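Local coordinates for protein polyhedrin (Operophtera brumata cypovirus 19, PDB 5A99) that forms the crystalline matrix of polyhedra, the occlusion bodies that probably embed and protect cypovirus particles outside the insect host, at residues 37-40 with 46-49; 220-225 with 230-235. All coordinates share one frame; numbering follows the deposited sequence.

Both contacts reach the same antiparallel sheet: contact 1 pairs two of its strands, contact 2 sets the strand 218-222 against helix 225-236. Their centres lie about 10 Å apart. Contact 1 (37-40 with 46-49) is a hairpin within the sheet, about 9 Å from the centre of the chain and closed by four backbone hydrogen bonds. Contact 2 (220-225 with 230-235) lies farther out, about 15 Å from that centre; it has no hydrogen bond between its segments, relies on side-chain packing and borders a second subunit. Strands 46-53 and 218-222 are neighbours, joined by I48 N to A220 O at 2.8 Å and by L46 O to Y222 N at 2.9 Å.

Contact 1: residues 37-40 with 46-49; sequences LVLY and LQII
L37 exchanges a pair of backbone hydrogen bonds with I49, and L39 a pair with Q47, making an antiparallel beta hairpin whose short strand axes run at 166°. The four bonds are nearly straight: L37 N reaches I49 O at 2.7 Å with 164° at the hydrogen, and L39 N reaches Q47 O at the same length. The non-hydrogen-bonded pair V38-I48 lies between them, and Y40-L46 follows toward the turn. On their face, L46 is the connecting side chain. Its CD2 meets V38 CG1 at 3.6 Å on a diagonal, while CG lies 3.6 Å from Y40 CD1, the leucine running alongside the ring. V38 directs CG1 anti to its own N (chi1 -177°), which carries that methyl to L46. Helix 225-236 covers this face, with W233 against V38 and I48, and Y40 OH bonds to Y240 and Q112. On the other face L37, L39, Q47 and I49 gather, and L66 packs on both leucines. The buried Q47 amide is satisfied at OE1 by N70 ND2, whereas NE2 has a weak bond to V67 O. Across the hairpin that same NE2 rests against a methyl, L39 CD1, at 3.8 Å.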
ATOM      1  N   LEU A  37      10.297  -7.060  11.021  1.00 11.69           N
ATOM      2  CA  LEU A  37      10.214  -8.446  10.628  1.00 12.62           C
ATOM      3  C   LEU A  37      11.593  -8.821  10.104  1.00 10.59           C
ATOM      4  O   LEU A  37      12.048  -8.302   9.080  1.00  9.28           O
ATOM      5  CB  LEU A  37       9.125  -8.646   9.574  1.00  9.44           C
ATOM      6  CG  LEU A  37       8.970 -10.071   9.037  1.00 14.40           C
ATOM      7  CD1 LEU A  37       8.815 -11.084  10.160  1.00 13.84           C
ATOM      8  CD2 LEU A  37       7.778 -10.141   8.068  1.00 14.74           C
ATOM      9  N   VAL A  38      12.273  -9.682  10.848  1.00 12.52           N
ATOM     10  CA  VAL A  38      13.633 -10.072  10.513  1.00 12.20           C
ATOM     11  C   VAL A  38      13.599 -11.486   9.974  1.00 12.14           C
ATOM     12  O   VAL A  38      13.127 -12.403  10.643  1.00 12.41           O
ATOM     13  CB  VAL A  38      14.549 -10.029  11.736  1.00 10.69           C
ATOM     14  CG1 VAL A  38      16.014 -10.373  11.342  1.00  8.29           C
ATOM     15  CG2 VAL A  38      14.455  -8.683  12.402  1.00  8.97           C
ATOM     16  N   LEU A  39      14.103 -11.656   8.766  1.00 10.71           N
ATOM     17  CA  LEU A  39      14.082 -12.965   8.120  1.00 14.04           C
ATOM     18  C   LEU A  39      15.489 -13.519   7.991  1.00 13.88           C
ATOM     19  O   LEU A  39      16.364 -12.891   7.393  1.00 12.79           O
ATOM     20  CB  LEU A  39      13.421 -12.852   6.748  1.00 14.24           C
ATOM     21  CG  LEU A  39      12.023 -12.234   6.836  1.00 18.16           C
ATOM     22  CD1 LEU A  39      11.479 -11.841   5.480  1.00 13.49           C
ATOM     23  CD2 LEU A  39      11.087 -13.210   7.528  1.00 10.66           C
ATOM     24  N   TYR A  40      15.704 -14.690   8.572  1.00 10.24           N
ATOM     25  CA  TYR A  40      16.997 -15.339   8.507  1.00 12.03           C
ATOM     26  C   TYR A  40      16.995 -16.309   7.349  1.00 12.30           C
ATOM     27  O   TYR A  40      16.232 -17.273   7.318  1.00 10.45           O
ATOM     28  CB  TYR A  40      17.301 -16.030   9.832  1.00 10.98           C
ATOM     29  CG  TYR A  40      17.182 -15.074  10.994  1.00 14.24           C
ATOM     30  CD1 TYR A  40      18.249 -14.261  11.371  1.00 14.67           C
ATOM     31  CD2 TYR A  40      15.987 -14.954  11.689  1.00 14.40           C
ATOM     32  CE1 TYR A  40      18.130 -13.373  12.427  1.00 17.95           C
ATOM     33  CE2 TYR A  40      15.861 -14.076  12.741  1.00 18.18           C
ATOM     34  CZ  TYR A  40      16.931 -13.287  13.104  1.00 14.77           C
ATOM     35  OH  TYR A  40      16.800 -12.408  14.148  1.00 14.44           O
ATOM     36  N   LEU A  46      20.589 -11.828   6.574  1.00 14.43           N
ATOM     37  CA  LEU A  46      19.317 -11.343   7.093  1.00 11.64           C
ATOM     38  C   LEU A  46      18.654 -10.407   6.109  1.00 13.81           C
ATOM     39  O   LEU A  46      19.304  -9.540   5.512  1.00 14.16           O
ATOM     40  CB  LEU A  46      19.503 -10.568   8.404  1.00 14.02           C
ATOM     41  CG  LEU A  46      19.600 -11.339   9.715  1.00 11.60           C
ATOM     42  CD1 LEU A  46      20.859 -12.216   9.723  1.00  9.50           C
ATOM     43  CD2 LEU A  46      19.601 -10.365  10.886  1.00 10.22           C
ATOM     44  N   GLN A  47      17.346 -10.570   5.973  1.00 14.44           N
ATOM     45  CA  GLN A  47      16.520  -9.551   5.365  1.00 19.24           C
ATOM     46  C   GLN A  47      15.673  -8.907   6.469  1.00 12.47           C
ATOM     47  O   GLN A  47      14.921  -9.585   7.168  1.00 11.77           O
ATOM     48  CB  GLN A  47      15.627 -10.135   4.276  1.00 15.32           C
ATOM     49  CG  GLN A  47      14.740  -9.091   3.633  1.00 14.60           C
ATOM     50  CD  GLN A  47      14.080  -9.573   2.361  1.00 22.41           C
ATOM     51  OE1 GLN A  47      14.081  -8.870   1.352  1.00 20.55           O
ATOM     52  NE2 GLN A  47      13.500 -10.764   2.405  1.00 19.07           N
ATOM     53  N   ILE A  48      15.826  -7.596   6.617  1.00 11.79           N
ATOM     54  CA  ILE A  48      15.117  -6.821   7.624  1.00  7.04           C
ATOM     55  C   ILE A  48      14.043  -5.975   6.966  1.00  9.64           C
ATOM     56  O   ILE A  48      14.291  -5.264   5.997  1.00 10.01           O
ATOM     57  CB  ILE A  48      16.093  -5.906   8.418  1.00  8.60           C
ATOM     58  CG1 ILE A  48      17.209  -6.747   9.036  1.00 11.50           C
ATOM     59  CG2 ILE A  48      15.357  -5.115   9.503  1.00  8.90           C
ATOM     60  CD1 ILE A  48      18.175  -5.965   9.917  1.00 13.71           C
ATOM     61  N   ILE A  49      12.831  -6.087   7.488  1.00 12.71           N
ATOM     62  CA  ILE A  49      11.724  -5.241   7.061  1.00 10.05           C
ATOM     63  C   ILE A  49      11.292  -4.461   8.292  1.00 10.70           C
ATOM     64  O   ILE A  49      10.923  -5.054   9.304  1.00  9.04           O
ATOM     65  CB  ILE A  49      10.556  -6.079   6.516  1.00 12.83           C
ATOM     66  CG1 ILE A  49      10.995  -6.866   5.277  1.00 15.30           C
ATOM     67  CG2 ILE A  49       9.375  -5.200   6.143  1.00 11.79           C
ATOM     68  CD1 ILE A  49       9.959  -7.817   4.775  1.00 16.92           C
TER

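Contact 2: residues 220-225 with 230-235; sequences AHYDDE and ANYWTR
The hydroxyl of Y222 and the backbone O of N231 converge on one atom of another chain: OG of S93 of the second subunit is hydrogen-bonded to both. Between themselves, Y222 OH and N231 O stand 3.5 Å apart without a hydrogen bond, so the polar link between the segments runs through the neighbouring subunit. The remaining contact is apolar. Y222, with CG anti to its carbonyl carbon (chi1 -79°), extends from the strand so that the far end of its ring reaches the helix between N231 and Y232. CE1 meets N231 CB at 3.7 Å, obliquely to the ring; CE2, across the ring from it, lies 3.9 Å from Y232 CB, and CZ lies 3.8 Å from that same CB. The two tyrosine side chains cross at about a right angle, but their rings are neither stacked nor edge-to-face: the planes make 61° and the centroids are 6.0 Å apart. Y222 OH lies at the edge of the Y232 ring, near its plane. Further out, Y232 OH is held by H36 NE2 and R50 NH1, two bonds that probably limit the swing of the ring, which also touches I48. Y232 CD2 sits 3.6 Å above the W233 ring plane, near the ring centre, and W233 in turn stacks on Y240. L92 of the second subunit packs on Y222. D224 caps the start of the helix, OD1 accepting from T227 N. The arrangement is a strand-to-helix connection: strand 218-222, outermost of the sheet within this chain, leads through an N-capped turn into helix 225-236, which folds back across the sheet at a subunit interface.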
ATOM      1  N   ALA A 220      16.123  -4.019   4.159  1.00 10.77           N
ATOM      2  CA  ALA A 220      17.586  -4.055   4.266  1.00 12.46           C
ATOM      3  C   ALA A 220      18.092  -5.483   4.184  1.00  8.82           C
ATOM      4  O   ALA A 220      17.428  -6.407   4.642  1.00 12.70           O
ATOM      5  CB  ALA A 220      18.055  -3.419   5.567  1.00 14.62           C
ATOM      6  N   HIS A 221      19.287  -5.641   3.621  1.00 12.30           N
ATOM      7  CA  HIS A 221      19.935  -6.938   3.477  1.00 12.16           C
ATOM      8  C   HIS A 221      21.324  -6.884   4.122  1.00 11.67           C
ATOM      9  O   HIS A 221      22.157  -6.044   3.763  1.00 11.47           O
ATOM     10  CB  HIS A 221      20.024  -7.293   1.987  1.00 17.69           C
ATOM     11  CG  HIS A 221      20.503  -8.688   1.713  1.00 13.49           C
ATOM     12  ND1 HIS A 221      20.564  -9.663   2.680  1.00 17.94           N
ATOM     13  CD2 HIS A 221      20.934  -9.265   0.565  1.00 14.44           C
ATOM     14  CE1 HIS A 221      21.025 -10.782   2.145  1.00 12.02           C
ATOM     15  NE2 HIS A 221      21.254 -10.566   0.864  1.00 20.54           N
ATOM     16  N   TYR A 222      21.558  -7.766   5.092  1.00  9.80           N
ATOM     17  CA  TYR A 222      22.832  -7.804   5.819  1.00 13.61           C
ATOM     18  C   TYR A 222      23.527  -9.160   5.676  1.00 15.69           C
ATOM     19  O   TYR A 222      22.879 -10.216   5.683  1.00 10.39           O
ATOM     20  CB  TYR A 222      22.637  -7.444   7.304  1.00 10.93           C
ATOM     21  CG  TYR A 222      22.500  -5.954   7.519  1.00 12.32           C
ATOM     22  CD1 TYR A 222      23.626  -5.128   7.525  1.00 15.96           C
ATOM     23  CD2 TYR A 222      21.249  -5.361   7.659  1.00 12.90           C
ATOM     24  CE1 TYR A 222      23.512  -3.755   7.688  1.00 12.37           C
ATOM     25  CE2 TYR A 222      21.124  -3.975   7.825  1.00 11.19           C
ATOM     26  CZ  TYR A 222      22.261  -3.184   7.839  1.00 13.26           C
ATOM     27  OH  TYR A 222      22.163  -1.817   8.007  1.00  9.48           O
ATOM     28  N   ASP A 223      24.852  -9.102   5.537  1.00 16.83           N
ATOM     29  CA  ASP A 223      25.711 -10.283   5.368  1.00 15.56           C
ATOM     30  C   ASP A 223      25.335 -11.429   6.325  1.00  9.60           C
ATOM     31  O   ASP A 223      25.148 -12.582   5.901  1.00 11.03           O
ATOM     32  CB  ASP A 223      27.177  -9.886   5.601  1.00 13.39           C
ATOM     33  CG  ASP A 223      27.728  -8.966   4.524  1.00 13.45           C
ATOM     34  OD1 ASP A 223      26.956  -8.493   3.662  1.00 16.91           O
ATOM     35  OD2 ASP A 223      28.955  -8.711   4.548  1.00 12.77           O
ATOM     36  N   ASP A 224      25.266 -11.105   7.615  1.00 10.39           N
ATOM     37  CA  ASP A 224      24.752 -12.016   8.638  1.00 11.67           C
ATOM     38  C   ASP A 224      24.319 -11.204   9.847  1.00 10.92           C
ATOM     39  O   ASP A 224      24.324  -9.975   9.808  1.00 11.28           O
ATOM     40  CB  ASP A 224      25.769 -13.095   9.031  1.00  9.63           C
ATOM     41  CG  ASP A 224      26.949 -12.553   9.850  1.00 13.29           C
ATOM     42  OD1 ASP A 224      26.917 -11.397  10.333  1.00 12.46           O
ATOM     43  OD2 ASP A 224      27.925 -13.317  10.023  1.00 15.79           O
ATOM     44  N   GLU A 225      23.931 -11.891  10.914  1.00 10.40           N
ATOM     45  CA  GLU A 225      23.362 -11.226  12.078  1.00 12.43           C
ATOM     46  C   GLU A 225      24.306 -10.219  12.736  1.00 10.84           C
ATOM     47  O   GLU A 225      23.890  -9.124  13.098  1.00 10.75           O
ATOM     48  CB  GLU A 225      22.945 -12.266  13.107  1.00 15.69           C
ATOM     49  CG  GLU A 225      22.298 -11.659  14.332  1.00 11.65           C
ATOM     50  CD  GLU A 225      21.729 -12.713  15.248  1.00 15.76           C
ATOM     51  OE1 GLU A 225      22.535 -13.511  15.773  1.00 19.21           O
ATOM     52  OE2 GLU A 225      20.489 -12.753  15.423  1.00 12.67           O
ATOM     53  N   ALA A 230      26.065  -4.704  14.245  1.00 11.62           N
ATOM     54  CA  ALA A 230      27.037  -3.630  14.105  1.00  9.80           C
ATOM     55  C   ALA A 230      26.531  -2.410  13.337  1.00 11.89           C
ATOM     56  O   ALA A 230      26.790  -1.268  13.727  1.00 13.46           O
ATOM     57  CB  ALA A 230      28.291  -4.159  13.454  1.00 12.30           C
ATOM     58  N   ASN A 231      25.817  -2.642  12.245  1.00 12.08           N
ATOM     59  CA  ASN A 231      25.527  -1.567  11.305  1.00 12.75           C
ATOM     60  C   ASN A 231      24.087  -1.064  11.333  1.00  9.24           C
ATOM     61  O   ASN A 231      23.748  -0.115  10.631  1.00 14.06           O
ATOM     62  CB  ASN A 231      25.877  -2.031   9.893  1.00 13.02           C
ATOM     63  CG  ASN A 231      27.369  -2.225   9.697  1.00 12.29           C
ATOM     64  OD1 ASN A 231      28.176  -1.992  10.608  1.00 12.10           O
ATOM     65  ND2 ASN A 231      27.742  -2.683   8.522  1.00 10.76           N
ATOM     66  N   TYR A 232      23.255  -1.687  12.154  1.00 11.97           N
ATOM     67  CA  TYR A 232      21.833  -1.371  12.162  1.00  7.48           C
ATOM     68  C   TYR A 232      21.270  -1.291  13.576  1.00  9.03           C
ATOM     69  O   TYR A 232      20.889  -0.222  14.042  1.00 12.12           O
ATOM     70  CB  TYR A 232      21.073  -2.417  11.347  1.00 12.54           C
ATOM     71  CG  TYR A 232      19.612  -2.116  11.183  1.00  9.99           C
ATOM     72  CD1 TYR A 232      19.155  -1.325  10.132  1.00  9.52           C
ATOM     73  CD2 TYR A 232      18.682  -2.615  12.085  1.00 10.99           C
ATOM     74  CE1 TYR A 232      17.807  -1.044   9.986  1.00 10.98           C
ATOM     75  CE2 TYR A 232      17.329  -2.348  11.942  1.00  8.73           C
ATOM     76  CZ  TYR A 232      16.892  -1.553  10.907  1.00  9.94           C
ATOM     77  OH  TYR A 232      15.527  -1.288  10.788  1.00 11.53           O
ATOM     78  N   TRP A 233      21.221  -2.419  14.265  1.00  9.20           N
ATOM     79  CA  TRP A 233      20.523  -2.474  15.545  1.00 11.18           C
ATOM     80  C   TRP A 233      21.119  -1.499  16.561  1.00 10.67           C
ATOM     81  O   TRP A 233      20.418  -0.623  17.061  1.00  9.16           O
ATOM     82  CB  TRP A 233      20.514  -3.905  16.080  1.00 14.93           C
ATOM     83  CG  TRP A 233      19.845  -4.855  15.130  1.00 11.63           C
ATOM     84  CD1 TRP A 233      20.451  -5.794  14.360  1.00 10.79           C
ATOM     85  CD2 TRP A 233      18.441  -4.948  14.847  1.00 10.39           C
ATOM     86  NE1 TRP A 233      19.522  -6.478  13.622  1.00 11.77           N
ATOM     87  CE2 TRP A 233      18.275  -5.974  13.900  1.00 11.87           C
ATOM     88  CE3 TRP A 233      17.310  -4.265  15.303  1.00 11.57           C
ATOM     89  CZ2 TRP A 233      17.029  -6.326  13.387  1.00 11.22           C
ATOM     90  CZ3 TRP A 233      16.067  -4.618  14.794  1.00 12.21           C
ATOM     91  CH2 TRP A 233      15.938  -5.638  13.850  1.00 11.06           C
ATOM     92  N   THR A 234      22.410  -1.640  16.852  1.00 10.77           N
ATOM     93  CA  THR A 234      23.063  -0.756  17.808  1.00 11.36           C
ATOM     94  C   THR A 234      23.114   0.685  17.283  1.00  7.86           C
ATOM     95  O   THR A 234      22.853   1.631  18.018  1.00  7.82           O
ATOM     96  CB  THR A 234      24.473  -1.254  18.168  1.00 13.17           C
ATOM     97  OG1 THR A 234      25.274  -1.364  16.983  1.00 12.12           O
ATOM     98  CG2 THR A 234      24.389  -2.601  18.843  1.00 13.64           C
ATOM     99  N   ARG A 235      23.391   0.830  15.998  1.00 10.90           N
ATOM    100  CA  ARG A 235      23.510   2.142  15.363  1.00 11.06           C
ATOM    101  C   ARG A 235      22.254   3.000  15.483  1.00  9.13           C
ATOM    102  O   ARG A 235      22.337   4.204  15.754  1.00 11.34           O
ATOM    103  CB  ARG A 235      23.855   1.947  13.888  1.00 14.62           C
ATOM    104  CG  ARG A 235      23.535   3.142  12.997  1.00 15.51           C
ATOM    105  CD  ARG A 235      24.111   2.945  11.599  1.00 16.87           C
ATOM    106  NE  ARG A 235      25.561   2.816  11.675  1.00 18.58           N
ATOM    107  CZ  ARG A 235      26.376   3.850  11.804  1.00 11.88           C
ATOM    108  NH1 ARG A 235      25.870   5.072  11.848  1.00 23.48           N
ATOM    109  NH2 ARG A 235      27.686   3.661  11.885  1.00 19.36           N
TER